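Local coordinates for extracellular solute-binding protein, family 7 (Colwellia psychrerythraea, PDB 4PET) that binds pyruvate together with a calcium ion in the periplasm and probably passes the solute on to a TRAP-type transporter in the membrane, at residues 135-139 with 140-144; 192-195 with 196-199; 322-325 with 326-329; 333-336 with 337-340. One frame throughout, in Å; residues are numbered along the deposited sequence.

In the fold
The four contacts come one after another along the chain, each a local arrangement where a helix ends, begins or runs on. Contact 1 leads from helix 129-137 into strand 142-149, an outermost strand of the five-stranded sheet. Contact 2, its centre about 27 Å away, starts helix 198-204 after strand 189-191 of the six-stranded sheet, close to the calcium and pyruvate site. Contacts 3 and 4 share helix 323-353, with centres about 16 Å apart. Contact 3 also packs on contact 1, through V136 and I328. The long helix thus reaches from the surroundings of the five-stranded sheet to the second subunit, which touches contact 4.

Contact 1. Residues 135-139 with 140-144; sequences KVYDQ and YGIMS
V136 meets the turn through its carbonyl, whose O approaches the Y140 ring and accepts Q139 NE2 at 2.7 Å, in the carbonyl plane on a lone pair. Y137 follows, with its backbone O taken twice: Y140 N lies 2.9 Å from Y137 O, and I142 N reaches the same atom only weakly, at 3.4 Å. The Y137 ring extends to the strand beyond. S144 CB sits over one face, offset toward the rim and 3.8 Å from Y137 CD2, while I142 CG2 comes against Y137 CD1 at 3.7 Å. Further out, Y137 OH bonds to S95 and Q242, and S144 OG shares Q242. D138 O then accepts G141 N at 3.0 Å. A water lies between D138 OD1 and I142 O, and D138 OD2 forms a salt bridge with K134. Last comes Q139, whose CG is folded between its own backbone N and carbonyl carbon (chi1 68°), so that the extended chain lies along Y140. Q139 CG rests over the centre of the Y140 ring in a CH-pi contact, and the Q139 amide stacks on the Y140 ring near CZ, the planes 2° apart. The bond from G141 to D138 and the weak one from I142 to Y137, with positive phi at G141, make up a Schellman motif, the C-terminal helix cap that here turns the chain into strand 142-149.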
# COMPACT_ATOMS: atom_id res chain seq x y z
N LYS A 135 19.34 10.58 -8.38
CA LYS A 135 20.80 10.79 -8.42
C LYS A 135 21.51 9.63 -9.16
O LYS A 135 22.52 9.84 -9.81
CB LYS A 135 21.42 10.90 -7.01
CG LYS A 135 21.13 12.17 -6.28
CD LYS A 135 22.27 12.53 -5.30
CE LYS A 135 22.14 11.78 -3.96
NZ LYS A 135 21.90 12.65 -2.75
N VAL A 136 20.99 8.42 -9.07
CA VAL A 136 21.61 7.29 -9.76
C VAL A 136 21.28 7.35 -11.25
O VAL A 136 22.17 7.19 -12.08
CB VAL A 136 21.18 5.92 -9.15
CG1 VAL A 136 21.50 4.75 -10.09
CG2 VAL A 136 21.85 5.74 -7.77
N TYR A 137 20.02 7.63 -11.58
CA TYR A 137 19.56 7.52 -12.95
C TYR A 137 19.80 8.74 -13.83
O TYR A 137 19.89 8.62 -15.06
CB TYR A 137 18.06 7.11 -12.99
CG TYR A 137 17.88 5.61 -12.89
CD1 TYR A 137 17.90 4.81 -14.04
CD2 TYR A 137 17.69 4.99 -11.68
CE1 TYR A 137 17.75 3.45 -13.96
CE2 TYR A 137 17.54 3.62 -11.60
CZ TYR A 137 17.59 2.85 -12.75
OH TYR A 137 17.41 1.47 -12.71
N ASP A 138 19.93 9.91 -13.21
CA ASP A 138 20.14 11.16 -13.96
C ASP A 138 21.36 11.10 -14.83
O ASP A 138 21.42 11.75 -15.88
CB ASP A 138 20.32 12.39 -13.05
CG ASP A 138 18.99 13.08 -12.69
OD1 ASP A 138 17.93 12.68 -13.25
OD2 ASP A 138 19.02 14.02 -11.86
N GLN A 139 22.37 10.39 -14.37
CA GLN A 139 23.61 10.28 -15.12
C GLN A 139 23.37 9.67 -16.50
O GLN A 139 24.16 9.88 -17.40
CB GLN A 139 24.64 9.47 -14.33
CG GLN A 139 24.29 8.02 -14.20
CD GLN A 139 25.29 7.28 -13.35
OE1 GLN A 139 26.41 7.00 -13.79
NE2 GLN A 139 24.90 6.96 -12.11
N TYR A 140 22.27 8.93 -16.66
CA TYR A 140 21.97 8.28 -17.94
C TYR A 140 20.96 9.05 -18.79
O TYR A 140 20.62 8.62 -19.90
CB TYR A 140 21.46 6.86 -17.70
CG TYR A 140 22.42 6.06 -16.89
CD1 TYR A 140 23.67 5.70 -17.40
CD2 TYR A 140 22.09 5.65 -15.62
CE1 TYR A 140 24.56 4.98 -16.65
CE2 TYR A 140 22.98 4.94 -14.86
CZ TYR A 140 24.22 4.61 -15.39
OH TYR A 140 25.08 3.90 -14.62
N GLY A 141 20.49 10.18 -18.27
CA GLY A 141 19.41 10.90 -18.92
C GLY A 141 18.12 10.07 -18.88
O GLY A 141 17.25 10.18 -19.76
N ILE A 142 18.00 9.27 -17.84
CA ILE A 142 16.80 8.47 -17.58
C ILE A 142 16.12 8.92 -16.26
O ILE A 142 16.79 9.16 -15.25
CB ILE A 142 17.15 7.00 -17.45
CG1 ILE A 142 17.55 6.41 -18.82
CG2 ILE A 142 15.95 6.20 -16.89
CD1 ILE A 142 18.18 5.05 -18.67
N MSE A 143 14.80 9.03 -16.30
CA MSE A 143 14.00 9.28 -15.10
C MSE A 143 13.37 7.95 -14.76
O MSE A 143 12.83 7.25 -15.65
CB MSE A 143 12.91 10.33 -15.36
CG MSE A 143 13.38 11.65 -15.96
SE MSE A 143 11.86 12.64 -16.72
CE MSE A 143 11.17 13.48 -15.12
N SER A 144 13.48 7.57 -13.50
CA SER A 144 12.91 6.31 -13.04
C SER A 144 11.89 6.58 -11.97
O SER A 144 12.11 7.46 -11.13
CB SER A 144 14.00 5.41 -12.48
OG SER A 144 13.50 4.14 -12.17
O HOH W 1 16.61 10.50 -12.84

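Contact 2. Residues 192-195 with 196-199; sequences NIPS and GELY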
# COMPACT_ATOMS: atom_id res chain seq x y z
N ASN A 192 19.84 -14.54 -14.94
CA ASN A 192 18.67 -13.67 -15.08
C ASN A 192 17.93 -13.91 -16.38
O ASN A 192 17.64 -12.99 -17.14
CB ASN A 192 19.06 -12.19 -14.95
CG ASN A 192 17.83 -11.27 -14.88
OD1 ASN A 192 16.68 -11.71 -14.91
ND2 ASN A 192 18.09 -9.98 -14.79
N ILE A 193 17.64 -15.18 -16.62
CA ILE A 193 16.78 -15.58 -17.70
C ILE A 193 15.42 -14.83 -17.57
O ILE A 193 14.84 -14.80 -16.47
CB ILE A 193 16.59 -17.13 -17.65
CG1 ILE A 193 17.93 -17.83 -17.86
CG2 ILE A 193 15.58 -17.62 -18.65
CD1 ILE A 193 17.80 -19.38 -17.90
N PRO A 194 14.93 -14.24 -18.68
CA PRO A 194 13.63 -13.56 -18.82
C PRO A 194 12.41 -14.47 -18.71
O PRO A 194 12.50 -15.67 -19.02
CB PRO A 194 13.67 -13.00 -20.25
CG PRO A 194 15.04 -13.16 -20.73
CD PRO A 194 15.67 -14.26 -19.96
N SER A 195 11.27 -13.89 -18.35
CA SER A 195 10.05 -14.63 -18.05
C SER A 195 9.61 -15.64 -19.13
O SER A 195 9.25 -16.77 -18.81
CB SER A 195 8.90 -13.66 -17.71
OG SER A 195 8.84 -12.54 -18.57
N GLY A 196 9.68 -15.24 -20.40
CA GLY A 196 9.26 -16.10 -21.50
C GLY A 196 10.12 -17.34 -21.68
O GLY A 196 9.71 -18.30 -22.30
N GLU A 197 11.32 -17.35 -21.11
CA GLU A 197 12.25 -18.46 -21.29
C GLU A 197 12.42 -19.33 -20.03
O GLU A 197 13.17 -20.31 -20.03
CB GLU A 197 13.61 -17.89 -21.74
CG GLU A 197 13.55 -17.22 -23.12
CD GLU A 197 14.88 -16.59 -23.55
OE1 GLU A 197 15.95 -17.16 -23.25
OE2 GLU A 197 14.83 -15.53 -24.20
N LEU A 198 11.71 -18.99 -18.95
CA LEU A 198 11.95 -19.64 -17.68
C LEU A 198 11.54 -21.12 -17.70
O LEU A 198 12.28 -21.97 -17.23
CB LEU A 198 11.19 -18.93 -16.57
CG LEU A 198 11.67 -17.53 -16.19
CD1 LEU A 198 10.92 -17.06 -14.95
CD2 LEU A 198 13.17 -17.51 -15.96
N TYR A 199 10.36 -21.43 -18.24
CA TYR A 199 9.88 -22.81 -18.21
C TYR A 199 10.79 -23.73 -19.04
O TYR A 199 11.20 -24.79 -18.58
CB TYR A 199 8.45 -22.93 -18.72
CG TYR A 199 7.92 -24.34 -18.63
CD1 TYR A 199 7.24 -24.75 -17.51
CD2 TYR A 199 8.11 -25.25 -19.65
CE1 TYR A 199 6.76 -26.03 -17.39
CE2 TYR A 199 7.61 -26.56 -19.55
CZ TYR A 199 6.94 -26.94 -18.42
OH TYR A 199 6.43 -28.22 -18.28
O HOH W 2 8.48 -19.35 -19.11
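I193, S195 and L198 carry this turn, which brings a loop into the first turn of a helix. I193 and L198 run past each other in opposite directions, and their branches meet where I193 CG2 lies 3.6 Å from L198 CD2. That L198 methyl also sits over the I193 carbonyl, CD2 3.2 Å from I193 O, an oxygen that also accepts NE of the pyruvate-binding R174. L198 reaches this place because its CG stands anti to the carbonyl carbon (chi1 -69°), which sends the side chain back over the residues before it. S195 takes part mainly through its backbone. Its O receives a weak bond from L198 N at 3.3 Å and a water at 2.7 Å from S195 O; that water in turn accepts Y199 N, which ties the new helix to the turn. One residue earlier, P194 O accepts E197 N at 2.9 Å. The same I193 methyl also meets E197, CB of which lies 3.7 Å from I193 CG2, the two side chains meeting at about a right angle. With an alanine in place of L198 both methyls go, and a gap would probably open beside I193 CG2 and over the I193 carbonyl. The turn follows strand 189-191 at the edge of the six-stranded sheet and opens helix 198-204, with S195 against the calcium ligand W212 and L198 against F223.

Contact 3. Residues 322-325 with 326-329; sequences DPMT and AEIL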
# COMPACT_ATOMS: atom_id res chain seq x y z
N ASP A 322 31.99 1.94 -2.83
CA ASP A 322 31.41 3.07 -3.54
C ASP A 322 30.59 3.93 -2.60
O ASP A 322 29.71 3.43 -1.91
CB ASP A 322 30.55 2.57 -4.71
CG ASP A 322 30.00 3.70 -5.56
OD1 ASP A 322 30.78 4.34 -6.30
OD2 ASP A 322 28.79 3.95 -5.51
N PRO A 323 30.88 5.24 -2.56
CA PRO A 323 30.19 6.09 -1.59
C PRO A 323 28.71 6.25 -1.89
O PRO A 323 27.92 6.41 -0.95
CB PRO A 323 30.92 7.44 -1.71
CG PRO A 323 32.20 7.14 -2.46
CD PRO A 323 31.90 5.97 -3.33
N MSE A 324 28.31 6.19 -3.16
CA MSE A 324 26.89 6.26 -3.49
C MSE A 324 26.14 5.00 -2.99
O MSE A 324 24.97 5.09 -2.54
CB MSE A 324 26.69 6.43 -4.99
CG MSE A 324 25.22 6.53 -5.42
SE MSE A 324 24.23 7.89 -4.42
CE MSE A 324 25.14 9.46 -5.04
N THR A 325 26.81 3.85 -3.09
CA THR A 325 26.28 2.59 -2.54
C THR A 325 26.17 2.66 -1.02
O THR A 325 25.21 2.17 -0.43
CB THR A 325 27.20 1.42 -2.88
OG1 THR A 325 27.46 1.41 -4.29
CG2 THR A 325 26.56 0.07 -2.44
N ALA A 326 27.16 3.26 -0.38
CA ALA A 326 27.12 3.35 1.07
C ALA A 326 25.93 4.22 1.46
O ALA A 326 25.19 3.91 2.40
CB ALA A 326 28.45 3.87 1.64
N GLU A 327 25.73 5.30 0.70
CA GLU A 327 24.67 6.23 1.00
C GLU A 327 23.32 5.57 0.83
O GLU A 327 22.42 5.71 1.67
CB GLU A 327 24.73 7.50 0.12
CG GLU A 327 23.68 8.53 0.56
CD GLU A 327 23.60 9.79 -0.31
OE1 GLU A 327 24.45 9.99 -1.21
OE2 GLU A 327 22.65 10.58 -0.10
N ILE A 328 23.17 4.83 -0.26
CA ILE A 328 21.89 4.19 -0.51
C ILE A 328 21.60 3.11 0.55
O ILE A 328 20.51 3.06 1.10
CB ILE A 328 21.81 3.56 -1.90
CG1 ILE A 328 21.91 4.64 -2.97
CG2 ILE A 328 20.45 2.84 -2.05
CD1 ILE A 328 22.22 4.11 -4.34
N LEU A 329 22.57 2.24 0.82
CA LEU A 329 22.37 1.19 1.82
C LEU A 329 22.16 1.74 3.24
O LEU A 329 21.43 1.16 4.04
CB LEU A 329 23.49 0.18 1.82
CG LEU A 329 23.62 -0.59 0.50
CD1 LEU A 329 24.78 -1.51 0.60
CD2 LEU A 329 22.32 -1.36 0.16
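D322 and A326 begin the hydrogen bonding of helix 323-353, A326 N lying 3.0 Å from D322 O, and the aspartate also serves as its N-cap. The cap bond runs from T325 N to D322 OD2 at 3.1 Å, on the anti side of the carboxylate and 26° out of its plane. With CG anti to the D322 backbone N (chi1 -176°), the carboxylate is placed to receive that N-H, and the helix N-terminus would probably favour its charged form. The cap is braced from outside: N104 bonds to D322 OD2 through ND2 and to T325 OG1 through OD1. After the cap, the backbone satisfies itself in regular alpha-helical fashion, with E327 N on P323 O, I328 N on M324 O and L329 N on T325 O, the last at 2.9 Å. E327 brings a further charge: its OE2 makes a long, weak ion pair with K135 NZ on helix 129-137. Its other oxygen, OE1, stands 3.8 Å from the selenium of selenomethionine M324, whose chain bends at chi2 to bring SE there and at chi3 to fold CE back beside the same oxygen. Closer to the backbone, M324 CG touches I328 CD1 at 4.0 Å on the side of the helix that meets V136. On another side, T325 and L329 run alongside each other in one direction, and CG2 of T325 ends 3.9 Å from CD1 of L329.

Contact 4. Residues 333-336 with 337-340; sequences NDYK and HQIR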
# COMPACT_ATOMS: atom_id res chain seq x y z
N ASN A 333 18.88 1.00 5.36
CA ASN A 333 19.07 0.31 6.62
C ASN A 333 18.47 1.13 7.79
O ASN A 333 17.69 0.61 8.60
CB ASN A 333 20.57 0.00 6.81
CG ASN A 333 20.87 -0.68 8.13
OD1 ASN A 333 21.53 -0.11 9.01
ND2 ASN A 333 20.40 -1.91 8.27
N ASP A 334 18.80 2.41 7.85
CA ASP A 334 18.26 3.28 8.89
C ASP A 334 16.76 3.41 8.74
O ASP A 334 16.05 3.39 9.72
CB ASP A 334 18.83 4.69 8.79
CG ASP A 334 20.29 4.75 9.09
OD1 ASP A 334 20.84 3.70 9.52
OD2 ASP A 334 20.87 5.84 8.88
N TYR A 335 16.28 3.58 7.50
CA TYR A 335 14.86 3.74 7.29
C TYR A 335 14.11 2.46 7.69
O TYR A 335 13.13 2.51 8.44
CB TYR A 335 14.49 4.20 5.88
CG TYR A 335 13.09 4.81 5.85
CD1 TYR A 335 12.89 6.17 6.14
CD2 TYR A 335 11.95 4.02 5.62
CE1 TYR A 335 11.62 6.72 6.16
CE2 TYR A 335 10.68 4.57 5.63
CZ TYR A 335 10.52 5.92 5.91
OH TYR A 335 9.25 6.46 5.94
N LYS A 336 14.60 1.30 7.27
CA LYS A 336 13.99 0.05 7.69
C LYS A 336 13.94 -0.07 9.21
O LYS A 336 12.91 -0.42 9.77
CB LYS A 336 14.67 -1.15 7.06
CG LYS A 336 14.03 -2.48 7.50
CD LYS A 336 14.80 -3.67 7.01
CE LYS A 336 16.20 -3.69 7.57
NZ LYS A 336 16.59 -5.04 8.01
N HIS A 337 15.03 0.27 9.90
CA HIS A 337 15.03 0.18 11.36
C HIS A 337 13.89 1.02 11.97
O HIS A 337 13.22 0.61 12.94
CB HIS A 337 16.40 0.59 11.92
CG HIS A 337 16.45 0.68 13.41
ND1 HIS A 337 16.51 -0.43 14.23
CD2 HIS A 337 16.46 1.76 14.24
CE1 HIS A 337 16.55 -0.04 15.50
NE2 HIS A 337 16.52 1.28 15.53
N GLN A 338 13.67 2.20 11.39
CA GLN A 338 12.71 3.15 11.93
C GLN A 338 11.28 2.74 11.66
O GLN A 338 10.46 2.69 12.58
CB GLN A 338 12.95 4.52 11.33
CG GLN A 338 11.87 5.52 11.66
CD GLN A 338 12.26 6.91 11.24
OE1 GLN A 338 11.72 7.46 10.27
NE2 GLN A 338 13.21 7.48 11.94
N ILE A 339 11.00 2.41 10.40
CA ILE A 339 9.63 2.06 10.01
C ILE A 339 9.23 0.65 10.48
O ILE A 339 8.08 0.45 10.85
CB ILE A 339 9.44 2.23 8.47
CG1 ILE A 339 7.96 2.27 8.11
CG2 ILE A 339 10.16 1.10 7.66
CD1 ILE A 339 7.28 3.48 8.60
N ARG A 340 10.17 -0.29 10.55
CA ARG A 340 9.82 -1.66 10.97
C ARG A 340 9.29 -1.65 12.38
O ARG A 340 8.43 -2.45 12.76
CB ARG A 340 11.05 -2.56 10.90
CG ARG A 340 10.86 -3.97 11.48
CD ARG A 340 9.80 -4.78 10.75
NE ARG A 340 9.93 -4.64 9.30
CZ ARG A 340 10.69 -5.42 8.54
NH1 ARG A 340 11.37 -6.42 9.07
NH2 ARG A 340 10.75 -5.22 7.23
O HOH W 3 9.24 6.45 9.20
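Y335 lies beside both Q338 and I339, one turn further along helix 323-353, in a regular alpha-helical stretch where the second subunit comes up against the chain. The Y335 side chain leaves with CG anti to its backbone N (chi1 -160°), which carries the ring forward along the helix. It crosses I339 at a slant, CE2 of Y335 lying 3.9 Å from I339 CB. Q338 comes near the other ortho carbon of the hydroxyl, OE1 standing 4.2 Å from Y335 CE1, with amide and ring planes 56° apart, so the two groups do not stack. A water donates to Q338 OE1 at 2.9 Å and makes only a weak link to the phenol. The main polar partner of Y335 OH is H278 of the second subunit, while W123 of the same chain meets the ring edge-to-face. A phenylalanine in place of Y335 lacks the hydroxyl and would probably leave H278 of the second subunit without this mate across the interface. Under the side chains, I339 N bonds to Y335 O at 2.9 Å, and Q338 N adds a weak second bond to the same oxygen. On a separate side of the helix K336 and R340 are neighbours. The R340 side chain bends at chi2 and chi3, which helps turn its guanidinium toward E119, its salt-bridge partner, and toward G114 O. K336 CG approaches that guanidinium obliquely and loosely, coming no nearer than 4.3 Å, from R340 NH2.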